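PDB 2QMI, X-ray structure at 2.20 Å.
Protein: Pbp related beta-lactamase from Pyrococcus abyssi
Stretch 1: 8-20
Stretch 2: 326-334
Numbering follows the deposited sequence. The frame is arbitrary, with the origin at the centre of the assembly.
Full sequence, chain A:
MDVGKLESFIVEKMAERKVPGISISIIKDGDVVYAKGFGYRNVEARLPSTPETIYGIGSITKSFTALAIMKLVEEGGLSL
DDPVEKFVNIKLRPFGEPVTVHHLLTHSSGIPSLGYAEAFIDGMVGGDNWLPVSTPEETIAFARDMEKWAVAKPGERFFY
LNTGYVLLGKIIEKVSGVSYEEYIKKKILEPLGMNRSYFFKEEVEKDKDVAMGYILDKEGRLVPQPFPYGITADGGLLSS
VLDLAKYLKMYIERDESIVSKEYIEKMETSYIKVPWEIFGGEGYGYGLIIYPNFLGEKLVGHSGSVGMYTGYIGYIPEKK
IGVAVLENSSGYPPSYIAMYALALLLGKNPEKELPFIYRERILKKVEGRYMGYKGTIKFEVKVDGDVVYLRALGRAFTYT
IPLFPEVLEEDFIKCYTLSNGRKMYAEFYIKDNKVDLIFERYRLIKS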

# COMPACT_ATOMS: atom_id res chain seq x y z
N SER A 8 -16.70 -9.60 -40.81
CA SER A 8 -16.45 -8.28 -40.26
C SER A 8 -16.98 -8.25 -38.82
O SER A 8 -16.28 -7.86 -37.88
N PHE A 9 -18.22 -8.68 -38.67
CA PHE A 9 -18.87 -8.72 -37.36
C PHE A 9 -18.07 -9.55 -36.36
O PHE A 9 -17.80 -9.10 -35.24
N ILE A 10 -17.69 -10.75 -36.78
CA ILE A 10 -16.93 -11.67 -35.93
C ILE A 10 -15.61 -11.11 -35.42
O ILE A 10 -15.31 -11.20 -34.23
N VAL A 11 -14.82 -10.51 -36.31
CA VAL A 11 -13.54 -9.96 -35.93
C VAL A 11 -13.65 -8.75 -34.99
O VAL A 11 -12.77 -8.51 -34.16
N GLU A 12 -14.74 -8.00 -35.14
CA GLU A 12 -14.96 -6.83 -34.30
C GLU A 12 -15.37 -7.25 -32.89
O GLU A 12 -14.98 -6.61 -31.91
N LYS A 13 -16.16 -8.31 -32.79
CA LYS A 13 -16.59 -8.79 -31.48
C LYS A 13 -15.44 -9.40 -30.70
O LYS A 13 -15.33 -9.20 -29.49
N MET A 14 -14.58 -10.14 -31.39
CA MET A 14 -13.43 -10.77 -30.75
C MET A 14 -12.47 -9.71 -30.22
O MET A 14 -11.92 -9.85 -29.12
N ALA A 15 -12.26 -8.66 -31.00
CA ALA A 15 -11.38 -7.58 -30.56
C ALA A 15 -11.97 -6.91 -29.32
O ALA A 15 -11.33 -6.80 -28.28
N GLU A 16 -13.22 -6.48 -29.44
CA GLU A 16 -13.92 -5.80 -28.36
C GLU A 16 -14.05 -6.59 -27.06
O GLU A 16 -13.83 -6.04 -25.97
N ARG A 17 -14.41 -7.86 -27.15
CA ARG A 17 -14.60 -8.67 -25.95
C ARG A 17 -13.38 -9.51 -25.61
O ARG A 17 -13.43 -10.39 -24.73
N LYS A 18 -12.27 -9.23 -26.30
CA LYS A 18 -11.01 -9.94 -26.12
C LYS A 18 -11.14 -11.47 -26.16
O LYS A 18 -10.81 -12.16 -25.19
N VAL A 19 -11.61 -11.99 -27.29
CA VAL A 19 -11.75 -13.44 -27.46
C VAL A 19 -10.54 -13.94 -28.25
O VAL A 19 -10.20 -13.37 -29.29
N PRO A 20 -9.88 -15.00 -27.77
CA PRO A 20 -8.70 -15.58 -28.43
C PRO A 20 -8.94 -16.16 -29.83
O PRO A 20 -8.30 -15.74 -30.80
N LEU A 326 -17.91 -22.60 -32.02
CA LEU A 326 -17.12 -22.99 -30.86
C LEU A 326 -16.19 -21.83 -30.49
O LEU A 326 -15.71 -21.12 -31.36
N GLU A 327 -15.95 -21.66 -29.19
CA GLU A 327 -15.12 -20.56 -28.73
C GLU A 327 -14.12 -20.91 -27.62
O GLU A 327 -14.43 -21.67 -26.70
N ASN A 328 -12.94 -20.31 -27.74
CA ASN A 328 -11.80 -20.46 -26.85
C ASN A 328 -11.90 -19.76 -25.49
O ASN A 328 -10.89 -19.57 -24.82
N SER A 329 -13.11 -19.36 -25.11
CA SER A 329 -13.34 -18.66 -23.84
C SER A 329 -14.82 -18.31 -23.76
O SER A 329 -15.64 -18.90 -24.48
N SER A 330 -15.18 -17.38 -22.87
CA SER A 330 -16.58 -16.98 -22.75
C SER A 330 -16.68 -15.47 -22.92
O SER A 330 -17.53 -14.82 -22.32
N GLY A 331 -15.79 -14.92 -23.75
CA GLY A 331 -15.77 -13.48 -23.99
C GLY A 331 -17.01 -12.95 -24.70
O GLY A 331 -17.47 -11.85 -24.40
N TYR A 332 -17.53 -13.72 -25.65
CA TYR A 332 -18.73 -13.33 -26.38
C TYR A 332 -19.60 -14.58 -26.63
O TYR A 332 -19.11 -15.59 -27.13
N PRO A 333 -20.90 -14.50 -26.30
CA PRO A 333 -21.83 -15.62 -26.48
C PRO A 333 -21.86 -16.23 -27.88
O PRO A 333 -22.27 -15.58 -28.84
N PRO A 334 -21.45 -17.50 -28.01
CA PRO A 334 -21.45 -18.17 -29.31
C PRO A 334 -22.85 -18.16 -29.94
O PRO A 334 -22.99 -18.07 -31.16

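How does the helical part of stretch 1 reach the loop of stretch 2? It does so through two long side chains that meet Tyr332, while Ser8, Ile10, Val11, Glu12 and Ala15 make no contact. Phe9 leaves its backbone sideways, yet its t rotamer (chi1 166°) brings the ring end close: CZ lies 3.8 Å from Tyr332 OH, which sits at the edge of the Phe9 ring, and 4.1 Å from Tyr332 CE2. One turn later, Lys13 points toward the loop. With chi1 and chi2 both m, its chain folds over the tyrosine, placing CD 4.0 Å from the centroid of the Tyr332 ring, 22° off the normal, in a CH-pi contact. With chi3 and chi4 both t, the end of Lys13 runs on extended, and Lys13 NZ forms a weak hydrogen bond, part of a salt bridge, with Glu16 OE2 at 3.4 Å.

What happens where the helix gives out? Arg17, the first residue to leave helical phi/psi, points toward stretch 2 and curls through three successive m rotamers. This lays its guanidinium beside Tyr332: NH2 is 3.4 Å from Tyr332 CD1, which lies over a guanidinium face, while NH2 itself sits at the edge of the tyrosine ring. Tyr332, in the t rotamer, is thus flanked by the aliphatic part of Lys13 and the charged end of Arg17. Arg17 NE also comes within 3.1 Å of Gly331 O. Water 1 ties the two backbones together, donating to Arg17 O at 2.8 Å and to Gly331 O at 3.3 Å.

Why does the loop come so close at Val19? Lys18 leaves the backbone sideways and its end leads off from stretch 2, but Val19, a t rotamer, points straight in, and its CA is 5.3 Å from the CA of Gly331. The glycine leaves room for this: a CB there would clash with Val19 CG2 and Arg17 O. Instead, Val19 CG2 lies 3.9 Å from Gly331 CA and 4.1 Å from Tyr332 CB. Val19 CG1 packs 3.3 Å from Glu327 OE2, a side-chain oxygen that accepts a hydrogen bond from Tyr332 N at 3.2 Å, so the valine covers a polar link that braces the loop.

How is the far end closed? Pro20 points toward Asn328 and Ser329. Its CB is 3.8 Å from Asn328 ND2, and its CD is 3.2 Å from Ser329 OG. The p rotamer of Ser329 also sets OG 3.0 Å from water 2, which donates to Lys18 O at 2.8 Å, giving a second solvent bridge between the stretches.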

# COMPACT_ATOMS: atom_id res chain seq x y z
CB SER A 8 -17.18 -7.22 -41.10
OG SER A 8 -16.69 -5.92 -40.85
CB PHE A 9 -20.27 -9.33 -37.51
CG PHE A 9 -20.91 -9.72 -36.21
CD1 PHE A 9 -21.40 -8.75 -35.33
CD2 PHE A 9 -21.04 -11.06 -35.86
CE1 PHE A 9 -22.00 -9.12 -34.14
CE2 PHE A 9 -21.64 -11.44 -34.68
CZ PHE A 9 -22.13 -10.47 -33.81
CB ILE A 10 -16.69 -13.00 -36.67
CG1 ILE A 10 -18.03 -13.72 -36.86
CG2 ILE A 10 -15.71 -13.88 -35.89
CD1 ILE A 10 -17.97 -14.94 -37.76
CB VAL A 11 -12.71 -9.58 -37.17
CG1 VAL A 11 -11.41 -8.89 -36.75
CG2 VAL A 11 -12.40 -10.83 -37.98
CB GLU A 12 -16.04 -5.93 -34.93
CG GLU A 12 -15.72 -5.48 -36.36
CD GLU A 12 -16.74 -4.49 -36.91
OE1 GLU A 12 -17.95 -4.81 -36.93
OE2 GLU A 12 -16.32 -3.39 -37.34
CB LYS A 13 -17.73 -9.81 -31.62
CG LYS A 13 -19.07 -9.17 -31.96
CD LYS A 13 -19.45 -8.13 -30.90
CE LYS A 13 -20.71 -7.39 -31.25
NZ LYS A 13 -20.98 -6.29 -30.27
CB MET A 14 -12.70 -11.70 -31.74
CG MET A 14 -13.52 -12.94 -32.13
SD MET A 14 -12.71 -14.01 -33.36
CE MET A 14 -11.67 -15.00 -32.28
CB ALA A 15 -11.22 -6.56 -31.68
CB GLU A 16 -15.32 -5.38 -28.82
CG GLU A 16 -16.32 -5.21 -27.69
CD GLU A 16 -17.74 -5.03 -28.18
OE1 GLU A 16 -17.99 -4.03 -28.88
OE2 GLU A 16 -18.60 -5.90 -27.87
CB ARG A 17 -15.84 -9.56 -26.14
CG ARG A 17 -17.12 -8.79 -26.51
CD ARG A 17 -17.69 -7.99 -25.32
NE ARG A 17 -18.37 -8.87 -24.37
CZ ARG A 17 -19.68 -9.14 -24.41
NH1 ARG A 17 -20.21 -9.97 -23.51
NH2 ARG A 17 -20.45 -8.57 -25.32
CB LYS A 18 -10.34 -9.52 -24.81
CG LYS A 18 -8.86 -9.93 -24.75
CD LYS A 18 -8.04 -9.07 -23.80
CE LYS A 18 -6.54 -9.30 -24.03
NZ LYS A 18 -5.66 -8.49 -23.15
CB VAL A 19 -13.05 -13.80 -28.22
CG1 VAL A 19 -13.22 -15.32 -28.27
CG2 VAL A 19 -14.26 -13.15 -27.55
CB PRO A 20 -8.25 -16.67 -27.44
CG PRO A 20 -8.85 -16.23 -26.12
CD PRO A 20 -10.20 -15.73 -26.54
CB LEU A 326 -16.32 -24.26 -31.15
CG LEU A 326 -17.19 -25.51 -31.31
CD1 LEU A 326 -16.32 -26.74 -31.52
CD2 LEU A 326 -18.06 -25.68 -30.07
CB GLU A 327 -16.01 -19.41 -28.26
CG GLU A 327 -15.27 -18.11 -27.99
CD GLU A 327 -16.21 -17.00 -27.54
OE1 GLU A 327 -17.26 -16.82 -28.20
OE2 GLU A 327 -15.88 -16.31 -26.54
CB ASN A 328 -10.55 -19.93 -27.57
CG ASN A 328 -9.43 -20.91 -27.55
OD1 ASN A 328 -9.62 -22.06 -27.17
ND2 ASN A 328 -8.24 -20.48 -27.98
CB SER A 329 -12.50 -17.38 -23.77
OG SER A 329 -12.80 -16.50 -24.85
CB SER A 330 -17.15 -17.39 -21.39
OG SER A 330 -16.59 -16.59 -20.35
CB TYR A 332 -18.36 -12.68 -27.70
CG TYR A 332 -19.52 -11.98 -28.36
CD1 TYR A 332 -20.10 -10.85 -27.77
CD2 TYR A 332 -20.08 -12.48 -29.53
CE1 TYR A 332 -21.21 -10.23 -28.35
CE2 TYR A 332 -21.19 -11.87 -30.11
CZ TYR A 332 -21.75 -10.75 -29.52
OH TYR A 332 -22.87 -10.17 -30.09
CB PRO A 333 -23.18 -15.02 -26.08
CG PRO A 333 -22.81 -13.89 -25.16
CD PRO A 333 -21.61 -13.30 -25.84
CB PRO A 334 -20.98 -19.58 -28.97
CG PRO A 334 -20.08 -19.36 -27.79
CD PRO A 334 -20.87 -18.37 -26.97
O HOH W 1 -15.26 -10.24 -22.62
O HOH W 2 -12.69 -13.67 -23.83